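PDB 2NVO: RNA-binding protein RO60 from Deinococcus radiodurans, which binds several small RNAs that accumulate during recovery from ultraviolet irradiation and contributes to the resistance of the bacterium to that radiation. Local coordinates for residues A[313-318]-A[396-401]; A[364-369]-A[448-453]; A[390-395]-A[495-500]; A[513-518]-A[524-529]. One frame throughout, in Å; residues are numbered along the deposited sequence.

Interaction 1: residues A[313-318]-A[396-401]; sequences IHPLDA and SLIALR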
loop_
_atom_site.group_PDB
_atom_site.type_symbol
_atom_site.label_atom_id
_atom_site.label_comp_id
_atom_site.label_asym_id
_atom_site.label_seq_id
_atom_site.Cartn_x
_atom_site.Cartn_y
_atom_site.Cartn_z
ATOM N N ILE A 313 5.811 11.121 -0.004
ATOM C CA ILE A 313 5.660 10.741 1.398
ATOM C C ILE A 313 4.367 11.310 1.961
ATOM O O ILE A 313 4.110 12.515 1.871
ATOM C CB ILE A 313 6.864 11.199 2.262
ATOM C CG1 ILE A 313 8.172 10.631 1.697
ATOM C CG2 ILE A 313 6.695 10.758 3.705
ATOM C CD1 ILE A 313 8.119 9.166 1.383
ATOM N N HIS A 314 3.541 10.426 2.512
ATOM C CA HIS A 314 2.273 10.821 3.087
ATOM C C HIS A 314 2.571 11.207 4.527
ATOM O O HIS A 314 3.495 10.676 5.116
ATOM C CB HIS A 314 1.309 9.641 3.033
ATOM C CG HIS A 314 -0.097 9.991 3.397
ATOM N ND1 HIS A 314 -0.539 10.023 4.701
ATOM C CD2 HIS A 314 -1.161 10.318 2.627
ATOM C CE1 HIS A 314 -1.821 10.341 4.718
ATOM N NE2 HIS A 314 -2.219 10.535 3.476
ATOM N N PRO A 315 1.810 12.151 5.089
ATOM C CA PRO A 315 2.080 12.523 6.479
ATOM C C PRO A 315 2.082 11.308 7.434
ATOM O O PRO A 315 2.918 11.253 8.324
ATOM C CB PRO A 315 0.953 13.513 6.804
ATOM C CG PRO A 315 0.557 14.078 5.468
ATOM C CD PRO A 315 0.718 12.941 4.496
ATOM N N LEU A 316 1.170 10.356 7.239
ATOM C CA LEU A 316 1.143 9.129 8.044
ATOM C C LEU A 316 2.405 8.266 7.884
ATOM O O LEU A 316 2.769 7.512 8.786
ATOM C CB LEU A 316 -0.101 8.302 7.715
ATOM C CG LEU A 316 -1.393 8.916 8.232
ATOM C CD1 LEU A 316 -2.578 8.056 7.803
ATOM C CD2 LEU A 316 -1.317 9.040 9.751
ATOM N N ASP A 317 3.051 8.352 6.730
ATOM C CA ASP A 317 4.338 7.697 6.527
ATOM C C ASP A 317 5.359 8.274 7.493
ATOM O O ASP A 317 6.142 7.543 8.086
ATOM C CB ASP A 317 4.845 7.912 5.100
ATOM C CG ASP A 317 4.059 7.132 4.070
ATOM O OD1 ASP A 317 3.461 6.095 4.442
ATOM O OD2 ASP A 317 4.047 7.552 2.879
ATOM N N ALA A 318 5.346 9.599 7.653
ATOM C CA ALA A 318 6.281 10.228 8.555
ATOM C C ALA A 318 5.895 9.934 9.999
ATOM O O ALA A 318 6.755 9.710 10.834
ATOM C CB ALA A 318 6.356 11.749 8.298
ATOM N N SER A 396 -7.890 14.047 10.282
ATOM C CA SER A 396 -8.700 15.269 10.391
ATOM C C SER A 396 -7.885 16.482 9.948
ATOM O O SER A 396 -8.338 17.277 9.120
ATOM C CB SER A 396 -9.170 15.483 11.826
ATOM O OG SER A 396 -10.153 14.523 12.196
ATOM N N LEU A 397 -6.670 16.598 10.478
ATOM C CA LEU A 397 -5.763 17.668 10.069
ATOM C C LEU A 397 -5.525 17.661 8.561
ATOM O O LEU A 397 -5.570 18.725 7.901
ATOM C CB LEU A 397 -4.442 17.582 10.810
ATOM C CG LEU A 397 -4.533 17.952 12.283
ATOM C CD1 LEU A 397 -3.178 17.720 12.912
ATOM C CD2 LEU A 397 -5.010 19.429 12.458
ATOM N N ILE A 398 -5.282 16.476 8.018
ATOM C CA ILE A 398 -5.153 16.315 6.564
ATOM C C ILE A 398 -6.350 16.844 5.782
ATOM O O ILE A 398 -6.176 17.609 4.826
ATOM C CB ILE A 398 -4.882 14.854 6.167
ATOM C CG1 ILE A 398 -3.469 14.461 6.598
ATOM C CG2 ILE A 398 -5.030 14.676 4.661
ATOM C CD1 ILE A 398 -3.064 13.011 6.278
ATOM N N ALA A 399 -7.557 16.420 6.162
ATOM C CA ALA A 399 -8.776 16.912 5.518
ATOM C C ALA A 399 -8.895 18.435 5.638
ATOM O O ALA A 399 -9.062 19.133 4.633
ATOM C CB ALA A 399 -10.006 16.238 6.086
ATOM N N LEU A 400 -8.787 18.937 6.867
ATOM C CA LEU A 400 -8.890 20.365 7.124
ATOM C C LEU A 400 -7.918 21.186 6.280
ATOM O O LEU A 400 -8.271 22.252 5.794
ATOM C CB LEU A 400 -8.724 20.655 8.614
ATOM C CG LEU A 400 -9.962 20.218 9.408
ATOM C CD1 LEU A 400 -9.654 20.013 10.879
ATOM C CD2 LEU A 400 -11.121 21.209 9.220
ATOM N N ARG A 401 -6.714 20.667 6.080
ATOM C CA ARG A 401 -5.684 21.392 5.353
ATOM C C ARG A 401 -5.700 21.183 3.831
ATOM O O ARG A 401 -5.076 21.950 3.112
ATOM C CB ARG A 401 -4.290 21.062 5.917
ATOM C CG ARG A 401 -4.062 21.634 7.315
ATOM C CD ARG A 401 -2.631 21.440 7.824
ATOM N NE ARG A 401 -2.574 21.705 9.266
ATOM C CZ ARG A 401 -1.653 21.233 10.102
ATOM N NH1 ARG A 401 -0.672 20.464 9.650
ATOM N NH2 ARG A 401 -1.721 21.522 11.403
#

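Interaction 2: residues A[364-369]-A[448-453]; sequences RHLLAL and LWAAQE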
loop_
_atom_site.group_PDB
_atom_site.type_symbol
_atom_site.label_atom_id
_atom_site.label_comp_id
_atom_site.label_asym_id
_atom_site.label_seq_id
_atom_site.Cartn_x
_atom_site.Cartn_y
_atom_site.Cartn_z
ATOM N N ARG A 364 -16.345 18.103 -0.305
ATOM C CA ARG A 364 -16.623 18.710 0.977
ATOM C C ARG A 364 -16.873 17.594 1.977
ATOM O O ARG A 364 -17.771 16.788 1.801
ATOM C CB ARG A 364 -17.817 19.655 0.880
ATOM C CG ARG A 364 -17.595 20.747 -0.181
ATOM C CD ARG A 364 -18.853 21.535 -0.420
ATOM N NE ARG A 364 -19.437 21.944 0.846
ATOM C CZ ARG A 364 -19.040 22.990 1.566
ATOM N NH1 ARG A 364 -18.047 23.776 1.145
ATOM N NH2 ARG A 364 -19.656 23.255 2.713
ATOM N N HIS A 365 -16.052 17.552 3.012
ATOM C CA HIS A 365 -16.037 16.419 3.946
ATOM C C HIS A 365 -16.649 16.812 5.267
ATOM O O HIS A 365 -16.481 17.943 5.714
ATOM C CB HIS A 365 -14.579 15.971 4.203
ATOM C CG HIS A 365 -13.989 15.157 3.097
ATOM N ND1 HIS A 365 -13.462 13.899 3.297
ATOM C CD2 HIS A 365 -13.849 15.415 1.772
ATOM C CE1 HIS A 365 -13.027 13.413 2.147
ATOM N NE2 HIS A 365 -13.249 14.318 1.208
ATOM N N LEU A 366 -17.348 15.870 5.903
ATOM C CA LEU A 366 -17.721 15.999 7.298
ATOM C C LEU A 366 -17.122 14.765 7.981
ATOM O O LEU A 366 -17.468 13.640 7.631
ATOM C CB LEU A 366 -19.237 15.993 7.469
ATOM C CG LEU A 366 -19.790 16.220 8.871
ATOM C CD1 LEU A 366 -19.363 17.543 9.409
ATOM C CD2 LEU A 366 -21.337 16.121 8.915
ATOM N N LEU A 367 -16.221 14.995 8.924
ATOM C CA LEU A 367 -15.507 13.899 9.603
ATOM C C LEU A 367 -16.126 13.778 10.981
ATOM O O LEU A 367 -16.197 14.752 11.713
ATOM C CB LEU A 367 -14.005 14.202 9.711
ATOM C CG LEU A 367 -13.009 13.639 8.689
ATOM C CD1 LEU A 367 -13.407 13.998 7.268
ATOM C CD2 LEU A 367 -11.579 14.095 8.997
ATOM N N ALA A 368 -16.637 12.598 11.301
ATOM C CA ALA A 368 -17.262 12.362 12.594
ATOM C C ALA A 368 -16.356 11.377 13.356
ATOM O O ALA A 368 -16.199 10.235 12.948
ATOM C CB ALA A 368 -18.630 11.789 12.384
ATOM N N LEU A 369 -15.744 11.871 14.422
ATOM C CA LEU A 369 -14.775 11.133 15.208
ATOM C C LEU A 369 -15.412 10.552 16.461
ATOM O O LEU A 369 -16.082 11.249 17.213
ATOM C CB LEU A 369 -13.642 12.067 15.642
ATOM C CG LEU A 369 -12.474 12.319 14.704
ATOM C CD1 LEU A 369 -12.920 12.353 13.246
ATOM C CD2 LEU A 369 -11.681 13.554 15.098
ATOM N N LEU A 448 -27.760 12.250 9.371
ATOM C CA LEU A 448 -29.006 12.815 9.863
ATOM C C LEU A 448 -28.767 14.266 10.305
ATOM O O LEU A 448 -29.543 15.167 9.973
ATOM C CB LEU A 448 -29.549 11.975 11.018
ATOM C CG LEU A 448 -29.905 10.508 10.772
ATOM C CD1 LEU A 448 -30.209 9.835 12.097
ATOM C CD2 LEU A 448 -31.109 10.344 9.814
ATOM N N TRP A 449 -27.685 14.496 11.044
ATOM C CA TRP A 449 -27.379 15.823 11.551
ATOM C C TRP A 449 -27.192 16.833 10.426
ATOM O O TRP A 449 -27.735 17.931 10.486
ATOM C CB TRP A 449 -26.129 15.800 12.426
ATOM C CG TRP A 449 -25.729 17.155 12.962
ATOM C CD1 TRP A 449 -26.208 17.766 14.090
ATOM C CD2 TRP A 449 -24.736 18.038 12.420
ATOM N NE1 TRP A 449 -25.589 18.977 14.273
ATOM C CE2 TRP A 449 -24.689 19.176 13.261
ATOM C CE3 TRP A 449 -23.900 17.990 11.290
ATOM C CZ2 TRP A 449 -23.843 20.257 13.012
ATOM C CZ3 TRP A 449 -23.049 19.069 11.044
ATOM C CH2 TRP A 449 -23.021 20.185 11.909
ATOM N N ALA A 450 -26.416 16.468 9.411
ATOM C CA ALA A 450 -26.129 17.389 8.314
ATOM C C ALA A 450 -27.414 17.783 7.574
ATOM O O ALA A 450 -27.571 18.937 7.165
ATOM C CB ALA A 450 -25.120 16.790 7.336
ATOM N N ALA A 451 -28.319 16.829 7.395
ATOM C CA ALA A 451 -29.584 17.115 6.699
ATOM C C ALA A 451 -30.443 18.067 7.525
ATOM O O ALA A 451 -31.004 19.032 6.998
ATOM C CB ALA A 451 -30.338 15.840 6.406
ATOM N N GLN A 452 -30.523 17.792 8.824
ATOM C CA GLN A 452 -31.178 18.673 9.781
ATOM C C GLN A 452 -30.607 20.094 9.735
ATOM O O GLN A 452 -31.344 21.080 9.829
ATOM C CB GLN A 452 -31.029 18.094 11.188
ATOM C CG GLN A 452 -31.742 18.878 12.275
ATOM C CD GLN A 452 -31.892 18.084 13.568
ATOM O OE1 GLN A 452 -31.301 17.013 13.733
ATOM N NE2 GLN A 452 -32.691 18.609 14.491
ATOM N N GLU A 453 -29.290 20.203 9.601
ATOM C CA GLU A 453 -28.639 21.509 9.561
ATOM C C GLU A 453 -28.563 22.072 8.139
ATOM O O GLU A 453 -27.979 23.116 7.926
ATOM C CB GLU A 453 -27.230 21.435 10.172
ATOM C CG GLU A 453 -27.182 20.899 11.618
ATOM C CD GLU A 453 -28.139 21.620 12.565
ATOM O OE1 GLU A 453 -28.042 22.859 12.693
ATOM O OE2 GLU A 453 -28.990 20.943 13.194
#

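Interaction 3: residues A[390-395]-A[495-500]; sequences MAAAAM and VGLTAT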
loop_
_atom_site.group_PDB
_atom_site.type_symbol
_atom_site.label_atom_id
_atom_site.label_comp_id
_atom_site.label_asym_id
_atom_site.label_seq_id
_atom_site.Cartn_x
_atom_site.Cartn_y
_atom_site.Cartn_z
ATOM N N MET A 390 -5.001 9.177 17.751
ATOM C CA MET A 390 -3.928 9.832 17.008
ATOM C C MET A 390 -4.153 9.739 15.496
ATOM O O MET A 390 -3.995 10.728 14.773
ATOM C CB MET A 390 -2.573 9.240 17.399
ATOM C CG MET A 390 -1.383 9.977 16.801
ATOM S SD MET A 390 0.190 9.173 17.165
ATOM C CE MET A 390 0.236 9.283 18.954
ATOM N N ALA A 391 -4.506 8.549 15.014
ATOM C CA ALA A 391 -4.715 8.350 13.582
ATOM C C ALA A 391 -5.845 9.236 13.049
ATOM O O ALA A 391 -5.699 9.876 11.994
ATOM C CB ALA A 391 -4.991 6.880 13.260
ATOM N N ALA A 392 -6.972 9.246 13.757
ATOM C CA ALA A 392 -8.132 10.037 13.379
ATOM C C ALA A 392 -7.846 11.557 13.417
ATOM O O ALA A 392 -8.344 12.323 12.566
ATOM C CB ALA A 392 -9.335 9.682 14.269
ATOM N N ALA A 393 -7.068 11.984 14.412
ATOM C CA ALA A 393 -6.658 13.382 14.512
ATOM C C ALA A 393 -5.751 13.774 13.370
ATOM O O ALA A 393 -5.876 14.894 12.829
ATOM C CB ALA A 393 -5.989 13.681 15.864
ATOM N N ALA A 394 -4.832 12.873 13.008
ATOM C CA ALA A 394 -3.953 13.067 11.854
ATOM C C ALA A 394 -4.772 13.226 10.559
ATOM O O ALA A 394 -4.560 14.178 9.783
ATOM C CB ALA A 394 -2.944 11.886 11.724
ATOM N N MET A 395 -5.727 12.313 10.345
ATOM C CA MET A 395 -6.561 12.340 9.146
ATOM C C MET A 395 -7.467 13.582 9.114
ATOM O O MET A 395 -7.776 14.096 8.047
ATOM C CB MET A 395 -7.410 11.067 9.028
ATOM C CG MET A 395 -6.591 9.781 8.758
ATOM S SD MET A 395 -5.546 9.882 7.278
ATOM C CE MET A 395 -6.749 10.005 5.975
ATOM N N VAL A 495 -14.525 3.981 8.916
ATOM C CA VAL A 495 -13.204 3.459 9.185
ATOM C C VAL A 495 -13.131 2.849 10.596
ATOM O O VAL A 495 -13.220 3.562 11.588
ATOM C CB VAL A 495 -12.143 4.565 9.053
ATOM C CG1 VAL A 495 -10.721 3.941 9.213
ATOM C CG2 VAL A 495 -12.261 5.229 7.705
ATOM N N GLY A 496 -12.999 1.530 10.663
ATOM C CA GLY A 496 -12.698 0.864 11.921
ATOM C C GLY A 496 -11.214 0.683 12.017
ATOM O O GLY A 496 -10.677 -0.325 11.535
ATOM N N LEU A 497 -10.545 1.658 12.632
ATOM C CA LEU A 497 -9.086 1.756 12.603
ATOM C C LEU A 497 -8.369 0.522 13.179
ATOM O O LEU A 497 -7.282 0.189 12.746
ATOM C CB LEU A 497 -8.597 3.026 13.323
ATOM C CG LEU A 497 -8.904 4.345 12.594
ATOM C CD1 LEU A 497 -8.906 5.489 13.612
ATOM C CD2 LEU A 497 -7.955 4.608 11.426
ATOM N N THR A 498 -8.985 -0.140 14.148
ATOM C CA THR A 498 -8.425 -1.380 14.701
ATOM C C THR A 498 -9.410 -2.547 14.578
ATOM O O THR A 498 -9.299 -3.522 15.306
ATOM C CB THR A 498 -8.091 -1.220 16.200
ATOM O OG1 THR A 498 -9.263 -0.768 16.896
ATOM C CG2 THR A 498 -6.963 -0.217 16.400
ATOM N N ALA A 499 -10.371 -2.433 13.663
ATOM C CA ALA A 499 -11.394 -3.445 13.473
ATOM C C ALA A 499 -10.839 -4.667 12.739
ATOM O O ALA A 499 -9.890 -4.566 11.974
ATOM C CB ALA A 499 -12.571 -2.867 12.697
ATOM N N THR A 500 -11.427 -5.825 12.981
ATOM C CA THR A 500 -11.091 -7.009 12.194
ATOM C C THR A 500 -12.278 -7.328 11.273
ATOM O O THR A 500 -12.103 -7.853 10.177
ATOM C CB THR A 500 -10.735 -8.229 13.093
ATOM O OG1 THR A 500 -11.818 -8.489 13.972
ATOM C CG2 THR A 500 -9.491 -7.942 13.935
#

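Interaction 4: residues A[513-518]-A[524-529]; sequences LDVVGF and NVMTAF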
loop_
_atom_site.group_PDB
_atom_site.type_symbol
_atom_site.label_atom_id
_atom_site.label_comp_id
_atom_site.label_asym_id
_atom_site.label_seq_id
_atom_site.Cartn_x
_atom_site.Cartn_y
_atom_site.Cartn_z
ATOM N N LEU A 513 -18.535 2.757 1.757
ATOM C CA LEU A 513 -17.275 2.018 1.843
ATOM C C LEU A 513 -16.944 1.760 3.309
ATOM O O LEU A 513 -16.981 2.685 4.112
ATOM C CB LEU A 513 -16.140 2.840 1.231
ATOM C CG LEU A 513 -14.753 2.194 1.350
ATOM C CD1 LEU A 513 -14.701 0.990 0.458
ATOM C CD2 LEU A 513 -13.637 3.192 0.986
ATOM N N ASP A 514 -16.625 0.515 3.641
ATOM C CA ASP A 514 -16.116 0.159 4.965
ATOM C C ASP A 514 -14.618 -0.091 4.827
ATOM O O ASP A 514 -14.183 -0.844 3.948
ATOM C CB ASP A 514 -16.771 -1.133 5.472
ATOM C CG ASP A 514 -18.217 -0.948 5.885
ATOM O OD1 ASP A 514 -18.677 0.206 6.032
ATOM O OD2 ASP A 514 -18.901 -1.968 6.089
ATOM N N VAL A 515 -13.835 0.542 5.690
ATOM C CA VAL A 515 -12.403 0.305 5.760
ATOM C C VAL A 515 -12.155 -0.411 7.071
ATOM O O VAL A 515 -12.366 0.150 8.154
ATOM C CB VAL A 515 -11.620 1.610 5.774
ATOM C CG1 VAL A 515 -10.098 1.340 5.900
ATOM C CG2 VAL A 515 -11.959 2.451 4.520
ATOM N N VAL A 516 -11.713 -1.655 6.964
ATOM C CA VAL A 516 -11.521 -2.503 8.130
ATOM C C VAL A 516 -10.027 -2.528 8.440
ATOM O O VAL A 516 -9.233 -3.064 7.674
ATOM C CB VAL A 516 -12.024 -3.933 7.847
ATOM C CG1 VAL A 516 -11.908 -4.808 9.108
ATOM C CG2 VAL A 516 -13.466 -3.890 7.366
ATOM N N GLY A 517 -9.652 -1.942 9.563
ATOM C CA GLY A 517 -8.253 -1.726 9.882
ATOM C C GLY A 517 -7.734 -0.492 9.175
ATOM O O GLY A 517 -8.501 0.359 8.703
ATOM N N PHE A 518 -6.417 -0.369 9.123
ATOM C CA PHE A 518 -5.798 0.734 8.422
ATOM C C PHE A 518 -4.425 0.299 7.984
ATOM O O PHE A 518 -3.847 -0.620 8.559
ATOM C CB PHE A 518 -5.689 1.980 9.308
ATOM C CG PHE A 518 -5.973 3.272 8.583
ATOM C CD1 PHE A 518 -7.203 3.491 8.002
ATOM C CD2 PHE A 518 -5.019 4.284 8.510
ATOM C CE1 PHE A 518 -7.485 4.687 7.334
ATOM C CE2 PHE A 518 -5.301 5.498 7.853
ATOM C CZ PHE A 518 -6.535 5.692 7.269
ATOM N N ASN A 524 -5.336 6.714 0.250
ATOM C CA ASN A 524 -5.516 6.858 -1.193
ATOM C C ASN A 524 -6.777 6.148 -1.707
ATOM O O ASN A 524 -7.463 6.626 -2.617
ATOM C CB ASN A 524 -4.257 6.380 -1.921
ATOM C CG ASN A 524 -3.102 7.364 -1.782
ATOM O OD1 ASN A 524 -1.953 7.048 -2.096
ATOM N ND2 ASN A 524 -3.406 8.563 -1.320
ATOM N N VAL A 525 -7.085 5.010 -1.117
ATOM C CA VAL A 525 -8.313 4.299 -1.466
ATOM C C VAL A 525 -9.526 5.147 -1.070
ATOM O O VAL A 525 -10.494 5.246 -1.822
ATOM C CB VAL A 525 -8.356 2.900 -0.831
ATOM C CG1 VAL A 525 -9.777 2.295 -0.875
ATOM C CG2 VAL A 525 -7.361 1.986 -1.525
ATOM N N MET A 526 -9.462 5.782 0.101
ATOM C CA MET A 526 -10.599 6.555 0.582
ATOM C C MET A 526 -10.805 7.756 -0.316
ATOM O O MET A 526 -11.928 8.114 -0.645
ATOM C CB MET A 526 -10.394 7.000 2.033
ATOM C CG MET A 526 -10.559 5.853 3.043
ATOM S SD MET A 526 -9.908 6.235 4.678
ATOM C CE MET A 526 -10.994 7.505 5.175
ATOM N N THR A 527 -9.699 8.374 -0.706
ATOM C CA THR A 527 -9.754 9.526 -1.594
ATOM C C THR A 527 -10.294 9.106 -2.958
ATOM O O THR A 527 -11.135 9.785 -3.530
ATOM C CB THR A 527 -8.359 10.149 -1.762
ATOM O OG1 THR A 527 -7.914 10.644 -0.493
ATOM C CG2 THR A 527 -8.397 11.297 -2.770
ATOM N N ALA A 528 -9.802 7.990 -3.481
ATOM C CA ALA A 528 -10.268 7.516 -4.785
ATOM C C ALA A 528 -11.758 7.234 -4.730
ATOM O O ALA A 528 -12.502 7.564 -5.652
ATOM C CB ALA A 528 -9.507 6.268 -5.209
ATOM N N PHE A 529 -12.197 6.612 -3.638
ATOM C CA PHE A 529 -13.617 6.330 -3.444
ATOM C C PHE A 529 -14.444 7.620 -3.406
ATOM O O PHE A 529 -15.500 7.713 -4.036
ATOM C CB PHE A 529 -13.821 5.527 -2.154
ATOM C CG PHE A 529 -15.258 5.384 -1.753
ATOM C CD1 PHE A 529 -15.787 6.177 -0.756
ATOM C CD2 PHE A 529 -16.078 4.460 -2.376
ATOM C CE1 PHE A 529 -17.105 6.051 -0.369
ATOM C CE2 PHE A 529 -17.410 4.329 -1.998
ATOM C CZ PHE A 529 -17.926 5.138 -0.996
#

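Interaction 1: residues A[313-318]-A[396-401]
With chi1 of His314 at -171°, the imidazole extends anti to the backbone N and meets Ile398, whose CG1 lies anti to its own carbonyl carbon (chi1 -70°) with CD1 carried outward by an extended chi2. The CD1 methyl does nearly all the touching. It approaches the His314 ring obliquely, 3.3 Å from CE1, a close approach for a carbon pair, and stands 3.9 Å from CG of Pro315. One methyl is thus lodged against two neighbouring rings, the pyrrolidine and the imidazole; CD of Pro315 itself lies over the rim of one face of the imidazole.

ND1, next to CE1 in the ring, is held by the helix that follows. Leu316 N donates to ND1 of His314 over 3.1 Å, coming in 17° out of the ring plane, and this bond restrains the ring from swinging away from the methyl. Asp317 OD2 accepts from His314 N at 2.9 Å, met from above the carboxylate plane, which ties Asp317 back to the helix start. Phe355 adds to the apolar surroundings, touching both Pro315 and Ile398.

Two helices that belong to different domains meet here: 315-326 of the TROVE domain, capped by His314, and 388-402 of the VWFA-like domain. His314, as N-cap, and Asp317 form a capping box at the start of the first.

Interaction 2: residues A[364-369]-A[448-453]
Leu366 meets the indole of Trp449 at its edge, and the two side chains run at about a right angle to each other. The leucine reaches out from the strand with CG anti to the backbone N (chi1 -176°), and chi2 of 60° leaves CD2 as the branch that meets the helix. That methyl lies near the indole plane, beside the six-membered ring, 4.0 Å from CE3 of Trp449 and equally far from CZ3. It therefore abuts the rim of the ring system and does not lie over its face.

Ala450 supplies the second surface. Its CB stands 4.2 Å from the same CD2 of Leu366, and so the methyl rests against both the indole rim and the short alanine of the next residue. The nearest CA atoms, those of Leu366 and Ala450, are 8.6 Å apart, consistent with the short alanine side chain. Trp449, by contrast, projects further, its CG also anti to the backbone N (chi1 178°), and this places the benzo edge beside the leucine. One face of the indole is covered near its rim by CG of Glu453, one helical turn on. The contact is wholly apolar, made by van der Waals contacts between carbon atoms.

Phe415 packs edge-to-face with Trp449, and Met409 of strand 405-411 touches both Trp449 and Leu366. Phe460 of strand 459-464 lies against Leu366 and Ala450, so helix 445-452 rests on strand 364-369 and on the two strands that flank it in the sheet.

Interaction 3: residues A[390-395]-A[495-500]
Leu497 packs its two methyls against a pair of consecutive alanines, Ala391 and Ala392, on helix 388-402. CD2 of Leu497 lies 4.2 Å from CB of Ala391, and CD1 is just as near to that CB, so the fork of the leucine straddles the alanine methyl. CD1 also reaches the second alanine, standing 4.3 Å from CB of Ala392. With chi1 at -70°, CG of Leu497 is anti to its carbonyl carbon, and both branches are directed at the helix. With only methyls on the helix side, CA of Ala391 and CA of Leu497 are 8.0 Å apart. Tyr463 of the central sheet and Phe518 also pack on Leu497.

Past this leucine the fit ends. The chain leaves strand 491-496 through a type I β turn from Gly496 to Ala499, closed by a bond of 3.0 Å from Ala499 N to Gly496 O. The turn leads away from the helix, and by Thr500 it is exposed to solvent.

Helix 388-402 packs beside the sheet, here on the turn just past the carboxyl end of strand 491-496, as in the α/β Rossmann-like VWFA fold, whose metal site lies at that end of the strands: the bound calcium ion is about 11 Å from the side chain of Leu497.

Interaction 4: residues A[513-518]-A[524-529]
Leu513 lies along Phe529, from CB over the ring to CD2 near its stem. CB stands directly over the ring, 3.6 Å from the centroid and only 8° off the normal, a CH-pi contact with the centre of one face. CG is anti to the backbone N (chi1 176°), and from it CD2 extends back along the phenylalanine, 3.9 Å from CB of Phe529. Leu513 and Phe529 slide past each other in opposite directions. The same CD2 is also 4.4 Å from CG1 of Val525, one turn earlier in the helix.

Strand 513-517 and helix 524-529 run antiparallel, their axes at 178° and 10.4 Å apart at closest approach. This is a strand followed after a short loop by a helix that runs back along it, the β-α unit from which α/β folds such as VWFA are built.

Further along the strand, CG2 of Val515 packs 4.0 Å from CG of Met526, the two side chains crossing at about a right angle. The first torsion of Met526 and its extended chi2 carry the sulfur to the edge of the Phe518 ring, SD lying 3.9 Å from CE1 of Phe518; the bend at chi3 turns only the terminal methyl. That is a Met-aromatic contact made near the ring plane. Val495 of strand 491-496 touches both Met526 and Phe518, while Leu50 of helix 40-50 lies against Leu513 and Val525.

Interactions 2, 3 and 4 all reach the same mixed sheet of the VWFA-like domain, while interaction 1 joins that domain to the TROVE domain. Helix 388-402 serves interactions 1 and 3, whose centres are 13 Å apart, and Leu316 CD1 bridges them at 3.5 Å from Met395 SD. The same helix packs on the strand of interaction 2, Ser396 CA lying 3.4 Å from Leu367 CD2. Interactions 3 and 4 adjoin through neighbouring strands, with Gly496 N and Val515 O 2.9 Å apart, a probable hydrogen bond. Interaction 3 comes to about 11 Å from the calcium ion, measured from the Leu497 side chain, without contacting it; the other three lie away from the site, formed by Ser372, Ser374 and Glu467.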